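Local coordinates for protein ciona betagamma-crystallin (Ciona intestinalis, PDB 2BV2) that binds two calcium ions in a single Greek-key domain and serves as a structural component of the neuroectodermal visual system, at residues I33-I38 against G72-L77; S41-V46 against S56-P61. All coordinates share one frame; numbering follows the deposited sequence.

Contact 1. Residues I33-I38 against G72-L77; sequences IVSSII and GNDDEL. With CA (calcium ion), chain C; CA (calcium ion), chain D.
Ser35 turns OG anti to its carbonyl carbon (chi1 -63°), and Asp75 does the same with CG (chi1 -85°); these settings point both side chains to the same calcium ion, which Ser35 OG binds at 2.4 Å and Asp75 OD1 at 2.5 Å. The carbonyl oxygen of Ile33 is a third ligand, so its 2.9 Å approach to Asp75 OD1 is that of two oxygens sharing a metal. Asp74 works from the second shell: its OD1 lies only 2.4 Å from Ser35 OG, a contact too short to weigh as an ordinary hydrogen bond, while OD2 accepts a hydrogen bond from the metal-bound water, which probably helps to orient that water. Between the two backbones, Asp75 N donates to Val34 O over 3.2 Å, tilted 34° from the carbonyl plane, and a second water links that same oxygen to Asn73 O and Glu76 N. On the inner side Leu77 CD1 meets Ile37 CD1 tip to tip at 3.6 Å and Val34 CG1 at 3.8 Å. Glu7 O completes the protein ligands of this calcium; Glu76 binds the other through O and OE1, together with Asp32, Asp48 and Ser78, giving the paired sites of a calcium-binding betagamma-crystallin domain. The contact lies where the loop between strands 62-64 and 79-82 meets strand 36-41, at whose entry Ser35 and Ser36 form a classic beta bulge opposite Phe6 of strand 2-6.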
ATOM      1  N   ILE A  33      -9.136  -0.906   0.938  1.00  9.35           N
ATOM      2  CA  ILE A  33      -9.285  -0.396   2.296  1.00 10.59           C
ATOM      3  C   ILE A  33      -8.120   0.402   2.831  1.00  7.86           C
ATOM      4  O   ILE A  33      -8.250   0.967   3.899  1.00  8.70           O
ATOM      5  CB  ILE A  33      -9.557  -1.528   3.324  1.00 11.15           C
ATOM      6  CG1 ILE A  33      -8.362  -2.467   3.465  1.00 10.37           C
ATOM      7  CG2 ILE A  33     -10.812  -2.301   2.953  1.00 13.42           C
ATOM      8  CD1 ILE A  33      -8.535  -3.436   4.623  1.00 11.03           C
ATOM      9  N   VAL A  34      -6.984   0.437   2.138  1.00  8.55           N
ATOM     10  CA  VAL A  34      -5.783   1.041   2.712  1.00  9.40           C
ATOM     11  C   VAL A  34      -5.884   2.572   2.784  1.00 10.66           C
ATOM     12  O   VAL A  34      -6.268   3.235   1.820  1.00 11.85           O
ATOM     13  CB  VAL A  34      -4.518   0.630   1.945  1.00  9.66           C
ATOM     14  CG1 VAL A  34      -3.299   1.504   2.355  1.00 12.85           C
ATOM     15  CG2 VAL A  34      -4.211  -0.843   2.164  1.00 10.98           C
ATOM     16  N   SER A  35      -5.563   3.111   3.963  1.00  9.86           N
ATOM     17  CA  SER A  35      -5.625   4.532   4.210  1.00  9.07           C
ATOM     18  C   SER A  35      -4.317   5.126   4.777  1.00  6.71           C
ATOM     19  O   SER A  35      -4.185   6.332   4.829  1.00  9.12           O
ATOM     20  CB  SER A  35      -6.803   4.810   5.140  1.00 10.30           C
ATOM     21  OG  SER A  35      -8.042   4.446   4.547  1.00 11.39           O
ATOM     22  N   SER A  36      -3.377   4.292   5.248  1.00  5.77           N
ATOM     23  CA  SER A  36      -2.020   4.745   5.531  1.00  7.70           C
ATOM     24  C   SER A  36      -1.021   3.603   5.328  1.00  9.42           C
ATOM     25  O   SER A  36      -1.412   2.425   5.237  1.00 10.51           O
ATOM     26  CB  SER A  36      -1.912   5.290   6.954  1.00 11.42           C
ATOM     27  OG  SER A  36      -2.196   4.302   7.927  1.00 10.86           O
ATOM     28  N   ILE A  37       0.258   3.967   5.249  1.00 11.62           N
ATOM     29  CA  ILE A  37       1.321   3.031   4.872  1.00 12.20           C
ATOM     30  C   ILE A  37       2.614   3.381   5.583  1.00  8.82           C
ATOM     31  O   ILE A  37       2.940   4.548   5.721  1.00 11.21           O
ATOM     32  CB  ILE A  37       1.590   3.041   3.332  1.00 10.82           C
ATOM     33  CG1 ILE A  37       0.373   2.537   2.540  1.00 11.19           C
ATOM     34  CG2 ILE A  37       2.828   2.196   2.987  1.00 12.75           C
ATOM     35  CD1 ILE A  37       0.582   2.614   1.027  1.00 11.51           C
ATOM     36  N   ILE A  38       3.344   2.358   6.032  1.00  9.76           N
ATOM     37  CA  ILE A  38       4.703   2.521   6.497  1.00 13.25           C
ATOM     38  C   ILE A  38       5.599   1.655   5.625  1.00 13.24           C
ATOM     39  O   ILE A  38       5.390   0.440   5.518  1.00 13.67           O
ATOM     40  CB  ILE A  38       4.876   2.104   7.964  1.00 13.42           C
ATOM     41  CG1 ILE A  38       4.079   3.068   8.855  1.00 12.29           C
ATOM     42  CG2 ILE A  38       6.385   2.069   8.332  1.00 12.93           C
ATOM     43  CD1 ILE A  38       4.141   2.765  10.335  1.00 12.49           C
ATOM     44  N   GLY A  72      -2.267   9.734  -3.583  1.00 14.60           N
ATOM     45  CA  GLY A  72      -3.297   8.789  -3.998  1.00 13.14           C
ATOM     46  C   GLY A  72      -4.656   9.038  -3.383  1.00 16.19           C
ATOM     47  O   GLY A  72      -4.892  10.081  -2.780  1.00 18.28           O
ATOM     48  N   ASN A  73      -5.529   8.046  -3.558  1.00 17.49           N
ATOM     49  CA  ASN A  73      -6.923   8.070  -3.150  1.00 17.82           C
ATOM     50  C   ASN A  73      -7.150   7.076  -2.011  1.00 17.60           C
ATOM     51  O   ASN A  73      -6.492   6.038  -1.941  1.00 19.58           O
ATOM     52  CB  ASN A  73      -7.820   7.654  -4.333  1.00 17.56           C
ATOM     53  CG  ASN A  73      -7.851   8.684  -5.463  1.00 21.13           C
ATOM     54  OD1 ASN A  73      -7.908   9.883  -5.223  1.00 23.63           O
ATOM     55  ND2 ASN A  73      -7.847   8.202  -6.713  1.00 21.18           N
ATOM     56  N   ASP A  74      -8.085   7.396  -1.124  1.00 15.79           N
ATOM     57  CA  ASP A  74      -8.395   6.535   0.011  1.00 12.10           C
ATOM     58  C   ASP A  74      -9.105   5.290  -0.469  1.00  9.14           C
ATOM     59  O   ASP A  74      -9.901   5.369  -1.393  1.00 13.24           O
ATOM     60  CB  ASP A  74      -9.295   7.264   1.014  1.00 15.31           C
ATOM     61  CG  ASP A  74      -9.460   6.488   2.290  1.00 16.72           C
ATOM     62  OD1 ASP A  74      -8.436   6.033   2.817  1.00 16.61           O
ATOM     63  OD2 ASP A  74     -10.606   6.301   2.750  1.00 22.46           O
ATOM     64  N   ASP A  75      -8.795   4.144   0.148  1.00 10.36           N
ATOM     65  CA  ASP A  75      -9.574   2.928  -0.077  1.00 10.53           C
ATOM     66  C   ASP A  75      -9.559   2.512  -1.557  1.00 13.26           C
ATOM     67  O   ASP A  75     -10.604   2.166  -2.119  1.00 12.44           O
ATOM     68  CB  ASP A  75     -11.026   3.098   0.411  1.00 13.01           C
ATOM     69  CG  ASP A  75     -11.193   2.800   1.886  1.00 15.28           C
ATOM     70  OD1 ASP A  75     -10.175   2.779   2.607  1.00 10.37           O
ATOM     71  OD2 ASP A  75     -12.361   2.560   2.322  1.00 13.96           O
ATOM     72  N   GLU A  76      -8.366   2.537  -2.153  1.00 10.55           N
ATOM     73  CA  GLU A  76      -8.182   2.213  -3.570  1.00 12.76           C
ATOM     74  C   GLU A  76      -7.003   1.321  -3.925  1.00 11.60           C
ATOM     75  O   GLU A  76      -6.930   0.823  -5.042  1.00 10.87           O
ATOM     76  CB  GLU A  76      -8.090   3.496  -4.404  1.00 14.69           C
ATOM     77  CG  GLU A  76      -8.461   3.323  -5.867  1.00 24.19           C
ATOM     78  CD  GLU A  76      -9.799   2.660  -6.047  1.00 28.75           C
ATOM     79  OE1 GLU A  76      -9.863   1.594  -6.732  1.00 25.02           O
ATOM     80  OE2 GLU A  76     -10.774   3.195  -5.464  1.00 32.22           O
ATOM     81  N   LEU A  77      -6.082   1.075  -3.014  1.00 10.72           N
ATOM     82  CA  LEU A  77      -4.953   0.219  -3.378  1.00 12.70           C
ATOM     83  C   LEU A  77      -5.448  -1.192  -3.635  1.00 10.10           C
ATOM     84  O   LEU A  77      -6.260  -1.715  -2.874  1.00 14.67           O
ATOM     85  CB  LEU A  77      -3.867   0.233  -2.307  1.00 15.06           C
ATOM     86  CG  LEU A  77      -3.152   1.589  -2.217  1.00 18.18           C
ATOM     87  CD1 LEU A  77      -2.050   1.534  -1.199  1.00 19.87           C
ATOM     88  CD2 LEU A  77      -2.591   2.026  -3.571  1.00 18.67           C
TER
HETATM   89 CA    CA C 101      -9.583   2.685   4.995  1.00  9.62          CA
HETATM   90 CA    CA D 102      -8.471  -0.493  -6.310  1.00 20.30          CA
HETATM   91  O   HOH W   1      -6.484  -1.284  -0.063  1.00 12.69           O
HETATM   92  O   HOH W   2      -5.845   3.355  -0.858  1.00 13.45           O
HETATM   93  O   HOH W   3     -11.167   4.379   4.765  1.00 12.80           O

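Contact 2. Residues S41-V46 against S56-P61; sequences SGTWFV and SYKLTP. With SO4 (sulfate ion), chain F.
Val46 and Leu59, the two residues most covered here, meet inside the domain, where Val46 CG1 lies 3.9 Å from Leu59 CD2 and the side chains cross at about a right angle. Val46 also puts CG2 between its backbone N and carbonyl carbon (chi1 -62° for CG1), which brings this methyl to 3.8 Å from Tyr57 CB. The backbone fixes that register: Val46 and Tyr57 form an antiparallel hydrogen-bonded pair, as do Trp44 and Leu59, where Trp44 N donates to Leu59 O at 2.8 Å with a nearly straight N-H...O angle of 174°. Between them Phe45 and Lys58 make a non-hydrogen-bonded pair on the other face. The phenyl ring leans across the lysine's aliphatic stem, with Phe45 CE1 3.7 Å from Lys58 CG. An alanine in place of Phe45 would probably strip Lys58 CB, CG and CD of the ring beside them, leaving Thr43 CG2 as the hydrocarbon contact across the hairpin and the stem freer to turn. Toward the start of strand 44-47, Thr43 CG2 touches Lys58 CE at 3.7 Å, and the Trp44 indole donates NE1-H in its ring plane to Ser41 O, 3.1 Å away. Tyr57 OH is hydrogen-bonded to OD2 of Asp48, whose backbone oxygen binds one calcium. This beta hairpin belongs to the second Greek-key motif; strand 44-47 lies between 56-59 and 79-82, and the Trp44, Val46 and Leu59 face packs on Ile3 of strand 2-6 and Ile37 and Val39 of strand 36-41.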
ATOM      1  N   SER A  41      11.517  -0.804   4.710  1.00 14.67           N
ATOM      2  CA  SER A  41      12.680  -0.917   3.841  1.00 10.90           C
ATOM      3  C   SER A  41      12.232  -1.160   2.421  1.00 14.70           C
ATOM      4  O   SER A  41      11.129  -1.629   2.194  1.00 15.60           O
ATOM      5  CB  SER A  41      13.567  -2.080   4.299  1.00 13.44           C
ATOM      6  OG  SER A  41      12.831  -3.292   4.318  1.00 19.16           O
ATOM      7  N   GLY A  42      13.110  -0.844   1.473  1.00 15.92           N
ATOM      8  CA  GLY A  42      12.863  -1.058   0.069  1.00 12.73           C
ATOM      9  C   GLY A  42      12.103   0.088  -0.547  1.00 14.77           C
ATOM     10  O   GLY A  42      11.558   0.937   0.166  1.00 14.76           O
ATOM     11  N   THR A  43      12.117   0.136  -1.877  1.00 15.03           N
ATOM     12  CA  THR A  43      11.252   1.042  -2.626  1.00 15.15           C
ATOM     13  C   THR A  43      10.101   0.195  -3.163  1.00 10.95           C
ATOM     14  O   THR A  43      10.317  -0.931  -3.611  1.00 15.65           O
ATOM     15  CB  THR A  43      11.985   1.746  -3.779  1.00 17.06           C
ATOM     16  OG1 THR A  43      13.088   2.509  -3.262  1.00 22.94           O
ATOM     17  CG2 THR A  43      11.038   2.692  -4.504  1.00 16.20           C
ATOM     18  N   TRP A  44       8.886   0.728  -3.063  1.00 12.47           N
ATOM     19  CA  TRP A  44       7.650   0.011  -3.421  1.00  8.85           C
ATOM     20  C   TRP A  44       6.807   0.848  -4.355  1.00 12.81           C
ATOM     21  O   TRP A  44       6.774   2.059  -4.225  1.00 15.61           O
ATOM     22  CB  TRP A  44       6.844  -0.289  -2.158  1.00 12.38           C
ATOM     23  CG  TRP A  44       7.520  -1.314  -1.284  1.00 10.32           C
ATOM     24  CD1 TRP A  44       8.507  -1.096  -0.397  1.00 12.22           C
ATOM     25  CD2 TRP A  44       7.215  -2.706  -1.223  1.00 10.92           C
ATOM     26  NE1 TRP A  44       8.879  -2.279   0.203  1.00 13.63           N
ATOM     27  CE2 TRP A  44       8.086  -3.281  -0.280  1.00 12.25           C
ATOM     28  CE3 TRP A  44       6.290  -3.527  -1.880  1.00 13.45           C
ATOM     29  CZ2 TRP A  44       8.057  -4.635   0.033  1.00 11.34           C
ATOM     30  CZ3 TRP A  44       6.264  -4.868  -1.574  1.00 12.66           C
ATOM     31  CH2 TRP A  44       7.143  -5.412  -0.630  1.00 14.21           C
ATOM     32  N   PHE A  45       6.157   0.193  -5.313  1.00 13.32           N
ATOM     33  CA  PHE A  45       5.113   0.823  -6.093  1.00 11.97           C
ATOM     34  C   PHE A  45       3.782   0.240  -5.650  1.00 12.77           C
ATOM     35  O   PHE A  45       3.615  -0.975  -5.582  1.00 14.86           O
ATOM     36  CB  PHE A  45       5.311   0.554  -7.587  1.00 16.26           C
ATOM     37  CG  PHE A  45       6.481   1.289  -8.180  1.00 17.37           C
ATOM     38  CD1 PHE A  45       6.350   2.597  -8.620  1.00 22.00           C
ATOM     39  CD2 PHE A  45       7.712   0.665  -8.305  1.00 20.67           C
ATOM     40  CE1 PHE A  45       7.428   3.275  -9.173  1.00 21.85           C
ATOM     41  CE2 PHE A  45       8.798   1.339  -8.862  1.00 22.05           C
ATOM     42  CZ  PHE A  45       8.652   2.647  -9.288  1.00 22.25           C
ATOM     43  N   VAL A  46       2.820   1.106  -5.381  1.00 11.01           N
ATOM     44  CA  VAL A  46       1.498   0.647  -5.025  1.00 11.54           C
ATOM     45  C   VAL A  46       0.540   1.117  -6.113  1.00 12.73           C
ATOM     46  O   VAL A  46       0.705   2.193  -6.653  1.00 14.58           O
ATOM     47  CB  VAL A  46       1.064   1.133  -3.615  1.00 13.05           C
ATOM     48  CG1 VAL A  46       2.010   0.569  -2.566  1.00 13.52           C
ATOM     49  CG2 VAL A  46       0.994   2.639  -3.544  1.00 16.38           C
ATOM     50  N   SER A  56      -0.467   4.463 -10.239  1.00 12.71           N
ATOM     51  CA  SER A  56       0.664   3.900  -9.489  1.00 13.69           C
ATOM     52  C   SER A  56       1.362   5.009  -8.703  1.00 11.73           C
ATOM     53  O   SER A  56       1.310   6.187  -9.077  1.00 12.24           O
ATOM     54  CB  SER A  56       1.667   3.198 -10.410  1.00 16.21           C
ATOM     55  OG  SER A  56       2.379   4.126 -11.203  1.00 24.05           O
ATOM     56  N   TYR A  57       1.997   4.609  -7.607  1.00 10.87           N
ATOM     57  CA  TYR A  57       2.595   5.541  -6.655  1.00  9.81           C
ATOM     58  C   TYR A  57       3.877   4.936  -6.109  1.00 12.06           C
ATOM     59  O   TYR A  57       3.874   3.783  -5.653  1.00 13.06           O
ATOM     60  CB  TYR A  57       1.643   5.859  -5.506  1.00 12.20           C
ATOM     61  CG  TYR A  57       0.252   6.218  -5.962  1.00 10.04           C
ATOM     62  CD1 TYR A  57      -0.050   7.489  -6.393  1.00 13.64           C
ATOM     63  CD2 TYR A  57      -0.768   5.280  -5.935  1.00 13.59           C
ATOM     64  CE1 TYR A  57      -1.317   7.811  -6.808  1.00 15.54           C
ATOM     65  CE2 TYR A  57      -2.033   5.603  -6.332  1.00 11.68           C
ATOM     66  CZ  TYR A  57      -2.297   6.863  -6.772  1.00 11.64           C
ATOM     67  OH  TYR A  57      -3.549   7.205  -7.185  1.00 17.57           O
ATOM     68  N   LYS A  58       4.962   5.713  -6.156  1.00 15.28           N
ATOM     69  CA  LYS A  58       6.261   5.280  -5.668  1.00 14.83           C
ATOM     70  C   LYS A  58       6.478   5.707  -4.224  1.00 11.97           C
ATOM     71  O   LYS A  58       6.266   6.869  -3.857  1.00 13.90           O
ATOM     72  CB  LYS A  58       7.361   5.886  -6.532  1.00 16.72           C
ATOM     73  CG  LYS A  58       8.727   5.256  -6.343  1.00 19.98           C
ATOM     74  CD  LYS A  58       9.741   6.001  -7.201  1.00 21.78           C
ATOM     75  CE  LYS A  58      11.124   5.470  -7.009  1.00 25.09           C
ATOM     76  NZ  LYS A  58      12.104   6.369  -7.661  1.00 27.69           N
ATOM     77  N   LEU A  59       6.937   4.759  -3.419  1.00 11.88           N
ATOM     78  CA  LEU A  59       7.062   4.936  -1.980  1.00 15.25           C
ATOM     79  C   LEU A  59       8.421   4.446  -1.602  1.00 13.76           C
ATOM     80  O   LEU A  59       8.807   3.345  -2.007  1.00 15.80           O
ATOM     81  CB  LEU A  59       6.045   4.061  -1.246  1.00 15.15           C
ATOM     82  CG  LEU A  59       4.645   4.574  -0.971  1.00 21.41           C
ATOM     83  CD1 LEU A  59       4.057   5.305  -2.127  1.00 22.21           C
ATOM     84  CD2 LEU A  59       3.800   3.377  -0.554  1.00 20.42           C
ATOM     85  N   THR A  60       9.157   5.279  -0.872  1.00 16.66           N
ATOM     86  CA  THR A  60      10.460   4.913  -0.317  1.00 15.53           C
ATOM     87  C   THR A  60      10.312   4.854   1.196  1.00 15.91           C
ATOM     88  O   THR A  60       9.272   5.276   1.734  1.00 17.21           O
ATOM     89  CB  THR A  60      11.528   5.938  -0.729  1.00 15.08           C
ATOM     90  OG1 THR A  60      11.145   7.241  -0.276  1.00 18.61           O
ATOM     91  CG2 THR A  60      11.661   5.966  -2.237  1.00 15.38           C
ATOM     92  N   PRO A  61      11.324   4.309   1.892  1.00 14.67           N
ATOM     93  CA  PRO A  61      11.246   4.154   3.340  1.00 15.59           C
ATOM     94  C   PRO A  61      10.773   5.399   4.092  1.00 12.72           C
ATOM     95  O   PRO A  61      11.255   6.497   3.851  1.00 14.61           O
ATOM     96  CB  PRO A  61      12.683   3.772   3.721  1.00 16.27           C
ATOM     97  CG  PRO A  61      13.166   3.010   2.535  1.00 14.02           C
ATOM     98  CD  PRO A  61      12.598   3.789   1.368  1.00 12.76           C
TER
HETATM   99  S   SO4 F 104      16.962  -0.800   2.428  0.50 22.99           S
HETATM  100  O1  SO4 F 104      15.773  -0.659   1.594  0.50 24.11           O
HETATM  101  O2  SO4 F 104      18.095  -0.159   1.775  0.50 20.16           O
HETATM  102  O3  SO4 F 104      16.724  -0.174   3.726  0.50 22.63           O
HETATM  103  O4  SO4 F 104      17.240  -2.217   2.640  0.50 22.68           O

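From the N terminus, strands 2-6 and 15-18 precede residues 33-38, the first half of contact 1. The chain then runs through strand 36-41 directly into strand 44-47, and contact 2 closes a short hairpin loop, with nine residues between its segments. Only after strand 62-64 does 72-77 return to 33-38, so contact 2 is nested inside the loop closed by contact 1. Their centres are 13 Å apart, on opposite sides of the chain's centre, yet they touch: Ile37 CD1 lies 3.7 Å from Leu59 CD2, and Leu77 CD2 lies 3.6 Å from Val46 CG2. Leu77 from the calcium-binding loop and Ile37 from strand 36-41 thus share the hydrophobic interior between the two sheets with the hairpin.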